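Local structure of chemotaxis operon protein (CheX) (3HZH) at residues Ala77-Asn85 with Thr97-Val108. The protein probably acts in chemotaxis as a CheX-type phosphatase that removes the phosphoryl group from a phosphorylated response regulator. Residues are numbered along the deposited sequence; the frame is centred on the assembly and turned at random.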
ATOM      1  N   ALA B  77      13.633  -5.829  10.578  1.00 24.29           N
ATOM      2  CA  ALA B  77      12.253  -6.067  10.169  1.00 24.83           C
ATOM      3  C   ALA B  77      11.306  -5.799  11.347  1.00 24.65           C
ATOM      4  O   ALA B  77      10.272  -5.147  11.192  1.00 23.53           O
ATOM      5  CB  ALA B  77      12.091  -7.501   9.675  1.00 23.57           C
ATOM      6  N   LEU B  78      11.669  -6.294  12.526  1.00 25.29           N
ATOM      7  CA  LEU B  78      10.844  -6.103  13.719  1.00 25.01           C
ATOM      8  C   LEU B  78      10.818  -4.638  14.127  1.00 24.81           C
ATOM      9  O   LEU B  78       9.774  -4.112  14.501  1.00 24.50           O
ATOM     10  CB  LEU B  78      11.377  -6.956  14.882  1.00 26.65           C
ATOM     11  CG  LEU B  78      11.249  -8.478  14.761  1.00 28.39           C
ATOM     12  CD1 LEU B  78      12.030  -9.157  15.877  1.00 29.43           C
ATOM     13  CD2 LEU B  78       9.778  -8.871  14.816  1.00 29.07           C
ATOM     14  N   PHE B  79      11.978  -3.989  14.061  1.00 24.83           N
ATOM     15  CA  PHE B  79      12.094  -2.575  14.411  1.00 25.38           C
ATOM     16  C   PHE B  79      11.146  -1.762  13.531  1.00 24.68           C
ATOM     17  O   PHE B  79      10.344  -0.978  14.032  1.00 20.99           O
ATOM     18  CB  PHE B  79      13.528  -2.089  14.180  1.00 28.79           C
ATOM     19  CG  PHE B  79      13.747  -0.641  14.510  1.00 32.37           C
ATOM     20  CD1 PHE B  79      14.012  -0.241  15.814  1.00 34.62           C
ATOM     21  CD2 PHE B  79      13.693   0.327  13.512  1.00 35.13           C
ATOM     22  CE1 PHE B  79      14.228   1.100  16.121  1.00 35.23           C
ATOM     23  CE2 PHE B  79      13.905   1.676  13.810  1.00 37.91           C
ATOM     24  CZ  PHE B  79      14.175   2.060  15.117  1.00 37.28           C
ATOM     25  N   VAL B  80      11.258  -1.945  12.214  1.00 25.68           N
ATOM     26  CA  VAL B  80      10.401  -1.234  11.258  1.00 26.88           C
ATOM     27  C   VAL B  80       8.916  -1.528  11.476  1.00 26.19           C
ATOM     28  O   VAL B  80       8.098  -0.608  11.513  1.00 27.22           O
ATOM     29  CB  VAL B  80      10.754  -1.596   9.795  1.00 27.50           C
ATOM     30  CG1 VAL B  80       9.787  -0.900   8.840  1.00 25.22           C
ATOM     31  CG2 VAL B  80      12.197  -1.187   9.489  1.00 26.76           C
ATOM     32  N   ALA B  81       8.561  -2.803  11.602  1.00 25.64           N
ATOM     33  CA  ALA B  81       7.159  -3.147  11.826  1.00 26.56           C
ATOM     34  C   ALA B  81       6.669  -2.504  13.131  1.00 26.27           C
ATOM     35  O   ALA B  81       5.539  -2.015  13.197  1.00 25.41           O
ATOM     36  CB  ALA B  81       6.985  -4.659  11.880  1.00 25.24           C
ATOM     37  N   SER B  82       7.527  -2.494  14.152  1.00 24.79           N
ATOM     38  CA  SER B  82       7.188  -1.904  15.446  1.00 26.12           C
ATOM     39  C   SER B  82       6.893  -0.413  15.333  1.00 27.54           C
ATOM     40  O   SER B  82       5.903   0.077  15.868  1.00 27.66           O
ATOM     41  CB  SER B  82       8.322  -2.121  16.457  1.00 26.45           C
ATOM     42  OG  SER B  82       8.442  -3.489  16.814  1.00 25.64           O
ATOM     43  N   LYS B  83       7.756   0.310  14.636  1.00 29.34           N
ATOM     44  CA  LYS B  83       7.568   1.741  14.459  1.00 30.83           C
ATOM     45  C   LYS B  83       6.301   2.071  13.665  1.00 29.42           C
ATOM     46  O   LYS B  83       5.582   3.005  14.015  1.00 29.21           O
ATOM     47  CB  LYS B  83       8.788   2.348  13.748  1.00 34.21           C
ATOM     48  CG  LYS B  83      10.082   2.273  14.542  1.00 40.54           C
ATOM     49  CD  LYS B  83      10.011   3.151  15.781  1.00 46.04           C
ATOM     50  CE  LYS B  83      11.324   3.139  16.550  1.00 48.25           C
ATOM     51  NZ  LYS B  83      11.316   4.127  17.673  1.00 50.88           N
ATOM     52  N   LEU B  84       6.030   1.302  12.610  1.00 26.66           N
ATOM     53  CA  LEU B  84       4.866   1.549  11.763  1.00 26.03           C
ATOM     54  C   LEU B  84       3.503   1.194  12.367  1.00 26.41           C
ATOM     55  O   LEU B  84       2.469   1.760  11.992  1.00 26.43           O
ATOM     56  CB  LEU B  84       5.019   0.875  10.402  1.00 26.85           C
ATOM     57  CG  LEU B  84       6.260   1.318   9.620  1.00 28.94           C
ATOM     58  CD1 LEU B  84       6.163   0.830   8.184  1.00 29.24           C
ATOM     59  CD2 LEU B  84       6.370   2.827   9.640  1.00 30.11           C
ATOM     60  N   ASN B  85       3.499   0.269  13.308  1.00 24.05           N
ATOM     61  CA  ASN B  85       2.270  -0.143  13.956  1.00 25.36           C
ATOM     62  C   ASN B  85       2.150   0.493  15.339  1.00 26.35           C
ATOM     63  O   ASN B  85       1.168   0.265  16.061  1.00 24.58           O
ATOM     64  CB  ASN B  85       2.261  -1.665  14.065  1.00 21.08           C
ATOM     65  CG  ASN B  85       1.932  -2.335  12.766  1.00 26.96           C
ATOM     66  OD1 ASN B  85       0.757  -2.459  12.404  1.00 21.80           O
ATOM     67  ND2 ASN B  85       2.961  -2.752  12.034  1.00 21.17           N
ATOM     68  N   THR B  97       2.697 -12.010  15.006  1.00 40.58           N
ATOM     69  CA  THR B  97       3.616 -10.873  14.904  1.00 37.47           C
ATOM     70  C   THR B  97       4.241 -11.038  13.519  1.00 36.51           C
ATOM     71  O   THR B  97       4.449 -10.072  12.788  1.00 34.93           O
ATOM     72  CB  THR B  97       4.767 -10.924  15.938  1.00 35.83           C
ATOM     73  OG1 THR B  97       4.254 -10.663  17.250  1.00 35.00           O
ATOM     74  CG2 THR B  97       5.841  -9.880  15.588  1.00 34.47           C
ATOM     75  N   LYS B  98       4.524 -12.290  13.171  1.00 36.20           N
ATOM     76  CA  LYS B  98       5.110 -12.630  11.884  1.00 37.94           C
ATOM     77  C   LYS B  98       4.147 -12.217  10.773  1.00 38.00           C
ATOM     78  O   LYS B  98       4.570 -11.763   9.709  1.00 38.32           O
ATOM     79  CB  LYS B  98       5.334 -14.133  11.802  1.00 39.49           C
ATOM     80  CG  LYS B  98       5.958 -14.608  10.512  1.00 43.58           C
ATOM     81  CD  LYS B  98       5.453 -15.995  10.183  1.00 46.13           C
ATOM     82  CE  LYS B  98       6.437 -16.750   9.335  1.00 46.62           C
ATOM     83  NZ  LYS B  98       7.678 -17.013  10.124  1.00 47.43           N
ATOM     84  N   GLU B  99       2.853 -12.385  11.036  1.00 36.93           N
ATOM     85  CA  GLU B  99       1.806 -12.050  10.084  1.00 36.19           C
ATOM     86  C   GLU B  99       1.810 -10.544   9.837  1.00 33.80           C
ATOM     87  O   GLU B  99       1.829 -10.092   8.693  1.00 31.10           O
ATOM     88  CB  GLU B  99       0.444 -12.468  10.644  1.00 44.70           C
ATOM     89  CG  GLU B  99      -0.569 -12.993   9.626  1.00 53.31           C
ATOM     90  CD  GLU B  99      -1.857 -12.180   9.576  1.00 58.88           C
ATOM     91  OE1 GLU B  99      -2.272 -11.636  10.622  1.00 61.32           O
ATOM     92  OE2 GLU B  99      -2.476 -12.113   8.489  1.00 60.39           O
HETATM   93  N   MSE B 100       1.798  -9.764  10.912  1.00 30.16           N
HETATM   94  CA  MSE B 100       1.781  -8.321  10.760  1.00 29.75           C
HETATM   95  C   MSE B 100       3.113  -7.801  10.228  1.00 28.18           C
HETATM   96  O   MSE B 100       3.126  -6.841   9.469  1.00 25.39           O
HETATM   97  CB  MSE B 100       1.419  -7.630  12.081  1.00 30.78           C
HETATM   98  CG  MSE B 100       1.141  -6.129  11.938  1.00 32.08           C
HETATM   99 SE   MSE B 100      -0.271  -5.744  10.833  1.00 32.88          SE
HETATM  100  CE  MSE B 100      -1.596  -6.641  11.674  1.00 33.24           C
ATOM    101  N   VAL B 101       4.225  -8.431  10.617  1.00 27.29           N
ATOM    102  CA  VAL B 101       5.543  -8.008  10.127  1.00 27.48           C
ATOM    103  C   VAL B 101       5.568  -8.100   8.601  1.00 27.46           C
ATOM    104  O   VAL B 101       5.916  -7.136   7.912  1.00 25.52           O
ATOM    105  CB  VAL B 101       6.689  -8.888  10.704  1.00 27.17           C
ATOM    106  CG1 VAL B 101       7.980  -8.650   9.929  1.00 29.69           C
ATOM    107  CG2 VAL B 101       6.925  -8.540  12.167  1.00 28.87           C
ATOM    108  N   ALA B 102       5.185  -9.268   8.087  1.00 25.06           N
ATOM    109  CA  ALA B 102       5.142  -9.508   6.650  1.00 24.23           C
ATOM    110  C   ALA B 102       4.229  -8.512   5.945  1.00 23.92           C
ATOM    111  O   ALA B 102       4.631  -7.862   4.981  1.00 25.23           O
ATOM    112  CB  ALA B 102       4.661 -10.932   6.366  1.00 23.74           C
ATOM    113  N   ALA B 103       3.002  -8.390   6.438  1.00 21.81           N
ATOM    114  CA  ALA B 103       2.013  -7.485   5.845  1.00 22.88           C
ATOM    115  C   ALA B 103       2.438  -6.024   5.848  1.00 21.44           C
ATOM    116  O   ALA B 103       2.088  -5.267   4.937  1.00 20.24           O
ATOM    117  CB  ALA B 103       0.682  -7.632   6.565  1.00 22.63           C
ATOM    118  N   THR B 104       3.175  -5.625   6.882  1.00 20.24           N
ATOM    119  CA  THR B 104       3.638  -4.253   6.990  1.00 19.89           C
ATOM    120  C   THR B 104       4.783  -3.974   6.022  1.00 20.58           C
ATOM    121  O   THR B 104       4.757  -2.986   5.292  1.00 21.22           O
ATOM    122  CB  THR B 104       4.116  -3.918   8.429  1.00 21.04           C
ATOM    123  OG1 THR B 104       3.057  -4.166   9.368  1.00 20.41           O
ATOM    124  CG2 THR B 104       4.517  -2.445   8.521  1.00 20.81           C
ATOM    125  N   LEU B 105       5.795  -4.832   6.014  1.00 22.22           N
ATOM    126  CA  LEU B 105       6.929  -4.621   5.114  1.00 23.05           C
ATOM    127  C   LEU B 105       6.548  -4.729   3.635  1.00 24.82           C
ATOM    128  O   LEU B 105       7.054  -3.959   2.805  1.00 23.39           O
ATOM    129  CB  LEU B 105       8.060  -5.601   5.439  1.00 24.73           C
ATOM    130  CG  LEU B 105       8.590  -5.532   6.874  1.00 28.82           C
ATOM    131  CD1 LEU B 105       9.797  -6.453   7.012  1.00 30.64           C
ATOM    132  CD2 LEU B 105       8.966  -4.100   7.216  1.00 28.61           C
ATOM    133  N   THR B 106       5.665  -5.667   3.291  1.00 23.65           N
ATOM    134  CA  THR B 106       5.250  -5.789   1.893  1.00 24.04           C
ATOM    135  C   THR B 106       4.480  -4.538   1.481  1.00 24.00           C
ATOM    136  O   THR B 106       4.566  -4.110   0.334  1.00 24.29           O
ATOM    137  CB  THR B 106       4.361  -7.044   1.627  1.00 25.63           C
ATOM    138  OG1 THR B 106       3.206  -7.023   2.482  1.00 25.02           O
ATOM    139  CG2 THR B 106       5.156  -8.325   1.855  1.00 27.11           C
ATOM    140  N   GLU B 107       3.738  -3.939   2.411  1.00 22.30           N
ATOM    141  CA  GLU B 107       2.984  -2.728   2.088  1.00 22.81           C
ATOM    142  C   GLU B 107       3.955  -1.570   1.874  1.00 21.86           C
ATOM    143  O   GLU B 107       3.697  -0.677   1.061  1.00 20.38           O
ATOM    144  CB  GLU B 107       1.981  -2.370   3.200  1.00 23.87           C
ATOM    145  CG  GLU B 107       1.246  -1.058   2.959  1.00 23.71           C
ATOM    146  CD  GLU B 107       0.170  -1.139   1.889  1.00 27.85           C
ATOM    147  OE1 GLU B 107       0.339  -1.911   0.923  1.00 27.29           O
ATOM    148  OE2 GLU B 107      -0.838  -0.404   1.996  1.00 25.49           O
ATOM    149  N   VAL B 108       5.067  -1.570   2.607  1.00 20.43           N
ATOM    150  CA  VAL B 108       6.067  -0.522   2.417  1.00 21.60           C
ATOM    151  C   VAL B 108       6.595  -0.675   0.986  1.00 22.82           C
ATOM    152  O   VAL B 108       6.768   0.311   0.270  1.00 21.70           O
ATOM    153  CB  VAL B 108       7.264  -0.654   3.403  1.00 20.93           C
ATOM    154  CG1 VAL B 108       8.385   0.297   2.990  1.00 18.86           C
ATOM    155  CG2 VAL B 108       6.815  -0.320   4.845  1.00 21.34           C
TER
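Asn85 and Thr104 meet because both first torsions, chi1 -77° and -57°, set CG of Asn85 and OG1 of Thr104 beside their own backbone nitrogens, and the two side chains then approach from opposite directions. Asn85 ND2 donates to Thr104 OG1 at 3.0 Å, with an N-H...O angle of 163° and the acceptor lying in the amide plane. A second bond from Asn85 ND2, to Ala81 O at 2.9 Å, also lies close to that plane, so the pair fixes the rotation of the amide. Thr104 OG1 in turn gives its proton to Met100 O at 2.7 Å, from above the carbonyl plane; a polar relay thus links the helices. Met100, present as selenomethionine, bends at chi2 and chi3 and slants across the amide, its CG 3.7 Å from Asn85 OD1.

The same Thr104 rotamer turns CG2 toward Leu84, whose CD1 also reaches Val108 CG2 at 3.6 Å. Ala81 faces the other helix at the nearest backbone approach, its CA 5.4 Å from that of Val101, and its CB rests against Val101 CG2. Leu105 forks on the sheet side: CD1 meets Ala77 CB at 3.7 Å, while CD2 touches Val80 CG1.

The short segment axes pass 9.3 Å apart, almost perpendicular, with Ala77, Leu84 and Asn85 extending the contact beyond Ala81. On the polar side a basic side chain of the partner protein hydrogen-bonds Asn85 OD1, and an aromatic one packs on Thr104. Glu107 salt-bridges a basic side chain of that partner, consistent with the glutamate of the Glu-x-x-Asn motif of CheC-like phosphatases. On the inner side, Leu105 packs on strands 54-62, 66-72 and 127-135, while Ala77 touches Val54 and Val80 touches Met72, seating both crossed helices, 74-85 and 97-118, against the antiparallel sheet.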